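Local coordinates for protein Abbfa_003403 (PDB 4ZXH) that probably activates an amino acid, carries it on a phosphopantetheine arm, condenses it with an acyl partner and releases the product, as a four-domain nonribosomal peptide synthetase, at residues Tyr1239-Thr1242 with Tyr1243-Asn1246; Leu678-Pro681 with Leu682-Gly685; Ser261-Tyr264 with Val265-Lys269. All blocks are in the same frame, centred on the assembly; numbering follows the deposited sequence.

Contact 1: residues Tyr1239-Thr1242 with Tyr1243-Asn1246; sequences YFDT and YLAN
Tyr1239 opens this turn of helix by accepting, on its carbonyl O, the N-H of Tyr1243 at 3.1 Å. Its ring leans out of the turn and rests on Phe1186 and Leu1101. Phe1240 does most of the side-chain work. With CG anti to the backbone N (chi1 -171°), its ring swings along the helix toward the following turn, where CD1 of Leu1244 sits over one face, 4.1 Å from the ring centroid and displaced toward the rim: a CH-pi contact suited to a branched aliphatic chain four residues on. The same ring meets that of Tyr1243 at a slant, Phe1240 CE1 lying 4.0 Å from Tyr1243 CD2. Asp1241 gives its carbonyl O to Ala1245 N at 2.8 Å, and the small methyl of Ala1245 adds little bulk beside that bond. Thr1242 suits a buried helical site because its OG1 bonds back to Leu1238 O, while CG2 runs beside the amide of Asn1246, 4.1 Å from ND2. That ND2 is engaged by Ile1073 O. In the thioesterase domain, helix 1233-1251 thus presents Phe1240, Tyr1243 and Leu1244 to helix 1179-1191, where Asp1189 takes the Tyr1243 hydroxyl, while Ala1245 and Asn1246 face loops beside Ala1107 and His1071.

Contact 2: residues Leu678-Pro681 with Leu682-Gly685; sequences LLIP and LMYG
Leu679 and Met683 are joined by an i to i+4 backbone hydrogen bond, Met683 N to Leu679 O at 3.3 Å, as the chain leaves helix 674-679 and turns toward strand 687-690 in the adenylation domain, a member of the ANL superfamily. The tight part of the contact lies along the backbone. Leu679 O also receives a weak bond from Leu682 N, and its neighbour Leu678 O is approached by Leu682 CD1 at 3.5 Å. Pro681 suits this turn because its ring nitrogen carries no hydrogen and calls for no acceptor, while its carbonyl O takes Tyr684 N at 2.9 Å, from well above the carbonyl plane, and Gly685 N more weakly. Gly685, at phi 103°, adopts a backbone shape that would press a side chain against the preceding carbonyl. The side chains meet more loosely. Ile680 CG1 is 4.3 Å from Met683 SD. The flexible thioether chain of Met683, bent at chi3 (50°), packs on Leu648 and Met486 of two other helices. Leu682 turns to Tyr509 and Leu512, and Pro681 to Leu663 of the sheet. Tyr684 is the one partly exposed residue here, which suits a ring apolar but for its hydroxyl. The Ile680 side chain slants past the ring, CG1 lying 4.1 Å from Tyr684 CE2, and the Ile680 carbonyl O lies near the ring plane, at the edge, 3.2 Å from Tyr684 CD2.

Contact 3: residues Ser261-Tyr264 with Val265-Lys269; sequences SGFY and VLLHK
Ser261 to His268 form two successive turns of regular alpha helix, joined by four i to i+4 bonds from Val265 N to Ser261 O, Leu266 N to Gly262 O, Leu267 N to Phe263 O and His268 N to Tyr264 O. The first is the straightest, with an N-H...O angle of 173°; the last is the shortest, at 2.8 Å. Among the side chains Phe263 is central. Its CG stands anti to the backbone N (chi1 -157°), which carries the flat ring alongside the next turn. The branched end of Leu267 suits it: CD1 is centred over one face, 4.3 Å from the ring centroid and only 1° off the normal, while CD2 reaches the rim, 4.0 Å from Phe263 CE1. Leu266 CD2 comes to the ring's edge, 4.2 Å from the same CE1. Val265 CG2 packs 3.5 Å from Ser261 O. Ile278 of strand 275-279 touches Phe263, Tyr264 and Leu267; Leu437 touches Leu266. The polar ends are paired within the condensation domain: Ser261 OG with Gly257 O, Tyr264 OH with Ile303 O, His268 ND1 with Glu273 O. The chemistry implies an apolar interior helix whose few buried polar groups are satisfied by main-chain carbonyls.

From the N terminus the chain meets contact 3 first, in helix 255-271 of the condensation domain, then contact 2 where it passes from helix 674-679 toward strand 687-690 in the adenylation domain, and finally contact 1 in helix 1233-1251 of the thioesterase domain. Each closes only a local turn, so the three follow in series, neither nested nor crossed. None touches another: nearest atoms are about 39 Å apart between contacts 2 and 3, and about 65 Å between contacts 1 and 2. Contact 3 ties its helix to strand 275-279 and helices 313-329 and 428-447, contact 2 joins helices 483-494, 509-525 and 641-655 to strand 662-665, and contact 1 meets helix 1179-1191.

Contact 1: residues Tyr1239-Thr1242 with Tyr1243-Asn1246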
loop_
_atom_site.group_PDB
_atom_site.type_symbol
_atom_site.label_atom_id
_atom_site.label_comp_id
_atom_site.label_asym_id
_atom_site.label_seq_id
_atom_site.Cartn_x
_atom_site.Cartn_y
_atom_site.Cartn_z
ATOM N N TYR A 1239 21.603 31.484 -7.940
ATOM C CA TYR A 1239 22.686 30.778 -8.611
ATOM C C TYR A 1239 23.339 31.658 -9.653
ATOM O O TYR A 1239 24.550 31.617 -9.846
ATOM C CB TYR A 1239 22.189 29.478 -9.262
ATOM C CG TYR A 1239 21.511 28.536 -8.287
ATOM C CD1 TYR A 1239 21.807 28.580 -6.921
ATOM C CD2 TYR A 1239 20.567 27.604 -8.726
ATOM C CE1 TYR A 1239 21.180 27.722 -6.022
ATOM C CE2 TYR A 1239 19.936 26.746 -7.837
ATOM C CZ TYR A 1239 20.248 26.808 -6.483
ATOM O OH TYR A 1239 19.623 25.963 -5.593
ATOM N N PHE A 1240 22.534 32.451 -10.339
ATOM C CA PHE A 1240 23.073 33.349 -11.344
ATOM C C PHE A 1240 23.851 34.466 -10.650
ATOM O O PHE A 1240 24.977 34.760 -11.036
ATOM C CB PHE A 1240 21.958 33.917 -12.231
ATOM C CG PHE A 1240 22.467 34.672 -13.424
ATOM C CD1 PHE A 1240 23.548 34.193 -14.144
ATOM C CD2 PHE A 1240 21.862 35.848 -13.833
ATOM C CE1 PHE A 1240 24.030 34.883 -15.240
ATOM C CE2 PHE A 1240 22.327 36.537 -14.923
ATOM C CZ PHE A 1240 23.418 36.053 -15.635
ATOM N N ASP A 1241 23.268 35.056 -9.604
ATOM C CA ASP A 1241 23.933 36.128 -8.847
ATOM C C ASP A 1241 25.268 35.683 -8.247
ATOM O O ASP A 1241 26.258 36.423 -8.297
ATOM C CB ASP A 1241 23.028 36.652 -7.737
ATOM C CG ASP A 1241 21.939 37.586 -8.251
ATOM O OD1 ASP A 1241 21.959 37.988 -9.453
ATOM O OD2 ASP A 1241 21.056 37.921 -7.426
ATOM N N THR A 1242 25.300 34.477 -7.684
ATOM C CA THR A 1242 26.560 33.890 -7.218
ATOM C C THR A 1242 27.592 33.808 -8.346
ATOM O O THR A 1242 28.744 34.238 -8.190
ATOM C CB THR A 1242 26.333 32.495 -6.617
ATOM O OG1 THR A 1242 25.607 32.644 -5.396
ATOM C CG2 THR A 1242 27.648 31.807 -6.318
ATOM N N TYR A 1243 27.156 33.273 -9.480
ATOM C CA TYR A 1243 27.966 33.204 -10.688
ATOM C C TYR A 1243 28.516 34.592 -11.065
ATOM O O TYR A 1243 29.728 34.747 -11.305
ATOM C CB TYR A 1243 27.132 32.599 -11.830
ATOM C CG TYR A 1243 27.841 32.489 -13.171
ATOM C CD1 TYR A 1243 28.723 31.442 -13.423
ATOM C CD2 TYR A 1243 27.602 33.423 -14.199
ATOM C CE1 TYR A 1243 29.373 31.337 -14.636
ATOM C CE2 TYR A 1243 28.233 33.325 -15.422
ATOM C CZ TYR A 1243 29.120 32.270 -15.633
ATOM O OH TYR A 1243 29.770 32.132 -16.831
ATOM N N LEU A 1244 27.647 35.606 -11.084
ATOM C CA LEU A 1244 28.072 36.962 -11.453
ATOM C C LEU A 1244 29.073 37.502 -10.440
ATOM O O LEU A 1244 30.019 38.183 -10.813
ATOM C CB LEU A 1244 26.871 37.918 -11.570
ATOM C CG LEU A 1244 25.919 37.651 -12.742
ATOM C CD1 LEU A 1244 24.706 38.521 -12.657
ATOM C CD2 LEU A 1244 26.602 37.832 -14.082
ATOM N N ALA A 1245 28.858 37.184 -9.163
ATOM C CA ALA A 1245 29.673 37.716 -8.073
ATOM C C ALA A 1245 31.093 37.197 -8.165
ATOM O O ALA A 1245 32.068 37.944 -8.007
ATOM C CB ALA A 1245 29.071 37.354 -6.745
ATOM N N ASN A 1246 31.210 35.902 -8.436
ATOM C CA ASN A 1246 32.524 35.306 -8.603
ATOM C C ASN A 1246 33.200 35.862 -9.847
ATOM O O ASN A 1246 34.421 36.029 -9.867
ATOM C CB ASN A 1246 32.415 33.790 -8.659
ATOM C CG ASN A 1246 32.176 33.175 -7.285
ATOM O OD1 ASN A 1246 32.530 33.762 -6.252
ATOM N ND2 ASN A 1246 31.587 31.979 -7.266
#

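Contact 2: residues Leu678-Pro681 with Leu682-Gly685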
loop_
_atom_site.group_PDB
_atom_site.type_symbol
_atom_site.label_atom_id
_atom_site.label_comp_id
_atom_site.label_asym_id
_atom_site.label_seq_id
_atom_site.Cartn_x
_atom_site.Cartn_y
_atom_site.Cartn_z
ATOM N N LEU A 678 -36.400 -3.876 -22.795
ATOM C CA LEU A 678 -37.339 -3.894 -23.908
ATOM C C LEU A 678 -38.719 -4.474 -23.546
ATOM O O LEU A 678 -39.679 -4.279 -24.277
ATOM C CB LEU A 678 -36.727 -4.677 -25.076
ATOM C CG LEU A 678 -35.411 -4.103 -25.628
ATOM C CD1 LEU A 678 -34.747 -5.069 -26.628
ATOM C CD2 LEU A 678 -35.595 -2.703 -26.256
ATOM N N LEU A 679 -38.830 -5.165 -22.418
ATOM C CA LEU A 679 -40.068 -5.875 -22.116
ATOM C C LEU A 679 -40.804 -5.390 -20.882
ATOM O O LEU A 679 -42.014 -5.187 -20.919
ATOM C CB LEU A 679 -39.795 -7.368 -21.949
ATOM C CG LEU A 679 -39.344 -8.113 -23.201
ATOM C CD1 LEU A 679 -39.226 -9.603 -22.898
ATOM C CD2 LEU A 679 -40.302 -7.846 -24.352
ATOM N N ILE A 680 -40.092 -5.212 -19.779
ATOM C CA ILE A 680 -40.797 -5.094 -18.508
ATOM C C ILE A 680 -41.781 -3.913 -18.394
ATOM O O ILE A 680 -42.737 -4.017 -17.627
ATOM C CB ILE A 680 -39.812 -5.054 -17.305
ATOM C CG1 ILE A 680 -40.530 -5.555 -16.042
ATOM C CG2 ILE A 680 -39.215 -3.668 -17.104
ATOM C CD1 ILE A 680 -39.658 -5.638 -14.809
ATOM N N PRO A 681 -41.594 -2.806 -19.157
ATOM C CA PRO A 681 -42.705 -1.864 -18.982
ATOM C C PRO A 681 -43.930 -2.334 -19.751
ATOM O O PRO A 681 -45.052 -2.012 -19.356
ATOM C CB PRO A 681 -42.165 -0.544 -19.558
ATOM C CG PRO A 681 -40.687 -0.745 -19.699
ATOM C CD PRO A 681 -40.510 -2.210 -19.958
ATOM N N LEU A 682 -43.719 -3.089 -20.829
ATOM C CA LEU A 682 -44.840 -3.585 -21.622
ATOM C C LEU A 682 -45.708 -4.557 -20.818
ATOM O O LEU A 682 -46.910 -4.635 -21.027
ATOM C CB LEU A 682 -44.348 -4.262 -22.884
ATOM C CG LEU A 682 -43.577 -3.393 -23.860
ATOM C CD1 LEU A 682 -43.118 -4.258 -25.021
ATOM C CD2 LEU A 682 -44.435 -2.241 -24.349
ATOM N N MET A 683 -45.097 -5.292 -19.893
ATOM C CA MET A 683 -45.858 -6.146 -18.982
ATOM C C MET A 683 -46.818 -5.356 -18.069
ATOM O O MET A 683 -47.758 -5.931 -17.499
ATOM C CB MET A 683 -44.907 -6.987 -18.117
ATOM C CG MET A 683 -44.154 -8.098 -18.847
ATOM S SD MET A 683 -42.690 -8.698 -17.945
ATOM C CE MET A 683 -43.351 -9.024 -16.315
ATOM N N TYR A 684 -46.602 -4.051 -17.919
ATOM C CA TYR A 684 -47.387 -3.316 -16.929
ATOM C C TYR A 684 -48.088 -2.053 -17.447
ATOM O O TYR A 684 -48.807 -1.389 -16.691
ATOM C CB TYR A 684 -46.488 -2.983 -15.727
ATOM C CG TYR A 684 -46.044 -4.241 -15.015
ATOM C CD1 TYR A 684 -46.924 -4.932 -14.185
ATOM C CD2 TYR A 684 -44.770 -4.772 -15.210
ATOM C CE1 TYR A 684 -46.556 -6.100 -13.545
ATOM C CE2 TYR A 684 -44.384 -5.952 -14.563
ATOM C CZ TYR A 684 -45.295 -6.604 -13.733
ATOM O OH TYR A 684 -44.957 -7.766 -13.088
ATOM N N GLY A 685 -47.903 -1.739 -18.729
ATOM C CA GLY A 685 -48.644 -0.658 -19.359
ATOM C C GLY A 685 -47.858 0.626 -19.554
ATOM O O GLY A 685 -48.393 1.635 -20.041
#

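Contact 3: residues Ser261-Tyr264 with Val265-Lys269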
loop_
_atom_site.group_PDB
_atom_site.type_symbol
_atom_site.label_atom_id
_atom_site.label_comp_id
_atom_site.label_asym_id
_atom_site.label_seq_id
_atom_site.Cartn_x
_atom_site.Cartn_y
_atom_site.Cartn_z
ATOM N N SER A 261 0.764 -25.368 15.402
ATOM C CA SER A 261 0.336 -26.169 14.253
ATOM C C SER A 261 -1.105 -25.864 13.860
ATOM O O SER A 261 -1.406 -25.649 12.681
ATOM C CB SER A 261 0.477 -27.657 14.550
ATOM O OG SER A 261 1.843 -28.002 14.642
ATOM N N GLY A 262 -1.989 -25.845 14.853
ATOM C CA GLY A 262 -3.368 -25.449 14.643
ATOM C C GLY A 262 -3.484 -24.078 13.992
ATOM O O GLY A 262 -4.322 -23.880 13.118
ATOM N N PHE A 263 -2.627 -23.141 14.394
ATOM C CA PHE A 263 -2.704 -21.777 13.883
ATOM C C PHE A 263 -2.335 -21.699 12.400
ATOM O O PHE A 263 -3.051 -21.069 11.624
ATOM C CB PHE A 263 -1.809 -20.846 14.702
ATOM C CG PHE A 263 -2.215 -19.402 14.633
ATOM C CD1 PHE A 263 -3.515 -19.054 14.290
ATOM C CD2 PHE A 263 -1.316 -18.396 14.944
ATOM C CE1 PHE A 263 -3.903 -17.740 14.229
ATOM C CE2 PHE A 263 -1.707 -17.065 14.895
ATOM C CZ PHE A 263 -3.001 -16.738 14.529
ATOM N N TYR A 264 -1.230 -22.332 12.006
ATOM C CA TYR A 264 -0.874 -22.442 10.588
ATOM C C TYR A 264 -2.016 -23.057 9.768
ATOM O O TYR A 264 -2.410 -22.522 8.733
ATOM C CB TYR A 264 0.375 -23.301 10.396
ATOM C CG TYR A 264 1.692 -22.644 10.719
ATOM C CD1 TYR A 264 2.203 -21.635 9.925
ATOM C CD2 TYR A 264 2.449 -23.076 11.795
ATOM C CE1 TYR A 264 3.410 -21.057 10.208
ATOM C CE2 TYR A 264 3.656 -22.498 12.091
ATOM C CZ TYR A 264 4.132 -21.490 11.301
ATOM O OH TYR A 264 5.346 -20.920 11.601
ATOM N N VAL A 265 -2.537 -24.190 10.232
ATOM C CA VAL A 265 -3.635 -24.850 9.535
ATOM C C VAL A 265 -4.776 -23.863 9.329
ATOM O O VAL A 265 -5.305 -23.753 8.232
ATOM C CB VAL A 265 -4.138 -26.097 10.296
ATOM C CG1 VAL A 265 -5.499 -26.527 9.783
ATOM C CG2 VAL A 265 -3.145 -27.228 10.147
ATOM N N LEU A 266 -5.117 -23.119 10.376
ATOM C CA LEU A 266 -6.113 -22.060 10.265
ATOM C C LEU A 266 -5.800 -21.032 9.167
ATOM O O LEU A 266 -6.653 -20.756 8.329
ATOM C CB LEU A 266 -6.274 -21.328 11.597
ATOM C CG LEU A 266 -7.292 -20.199 11.433
ATOM C CD1 LEU A 266 -8.627 -20.781 11.035
ATOM C CD2 LEU A 266 -7.427 -19.343 12.677
ATOM N N LEU A 267 -4.599 -20.452 9.173
ATOM C CA LEU A 267 -4.264 -19.407 8.198
ATOM C C LEU A 267 -4.175 -19.970 6.775
ATOM O O LEU A 267 -4.419 -19.263 5.800
ATOM C CB LEU A 267 -2.952 -18.725 8.576
ATOM C CG LEU A 267 -2.904 -18.234 10.031
ATOM C CD1 LEU A 267 -1.480 -17.884 10.452
ATOM C CD2 LEU A 267 -3.841 -17.047 10.270
ATOM N N HIS A 268 -3.819 -21.250 6.675
ATOM C CA HIS A 268 -3.829 -21.979 5.409
ATOM C C HIS A 268 -5.224 -22.048 4.812
ATOM O O HIS A 268 -5.410 -21.800 3.619
ATOM C CB HIS A 268 -3.294 -23.392 5.608
ATOM C CG HIS A 268 -3.372 -24.248 4.385
ATOM N ND1 HIS A 268 -2.634 -23.993 3.250
ATOM C CD2 HIS A 268 -4.102 -25.357 4.118
ATOM C CE1 HIS A 268 -2.903 -24.910 2.336
ATOM N NE2 HIS A 268 -3.791 -25.749 2.837
ATOM N N LYS A 269 -6.201 -22.386 5.647
ATOM C CA LYS A 269 -7.593 -22.474 5.225
ATOM C C LYS A 269 -8.178 -21.106 4.885
ATOM O O LYS A 269 -8.943 -20.989 3.932
ATOM C CB LYS A 269 -8.450 -23.153 6.302
ATOM C CG LYS A 269 -8.197 -24.655 6.467
ATOM C CD LYS A 269 -8.132 -25.335 5.111
ATOM C CE LYS A 269 -7.829 -26.820 5.220
ATOM N NZ LYS A 269 -7.862 -27.463 3.872
#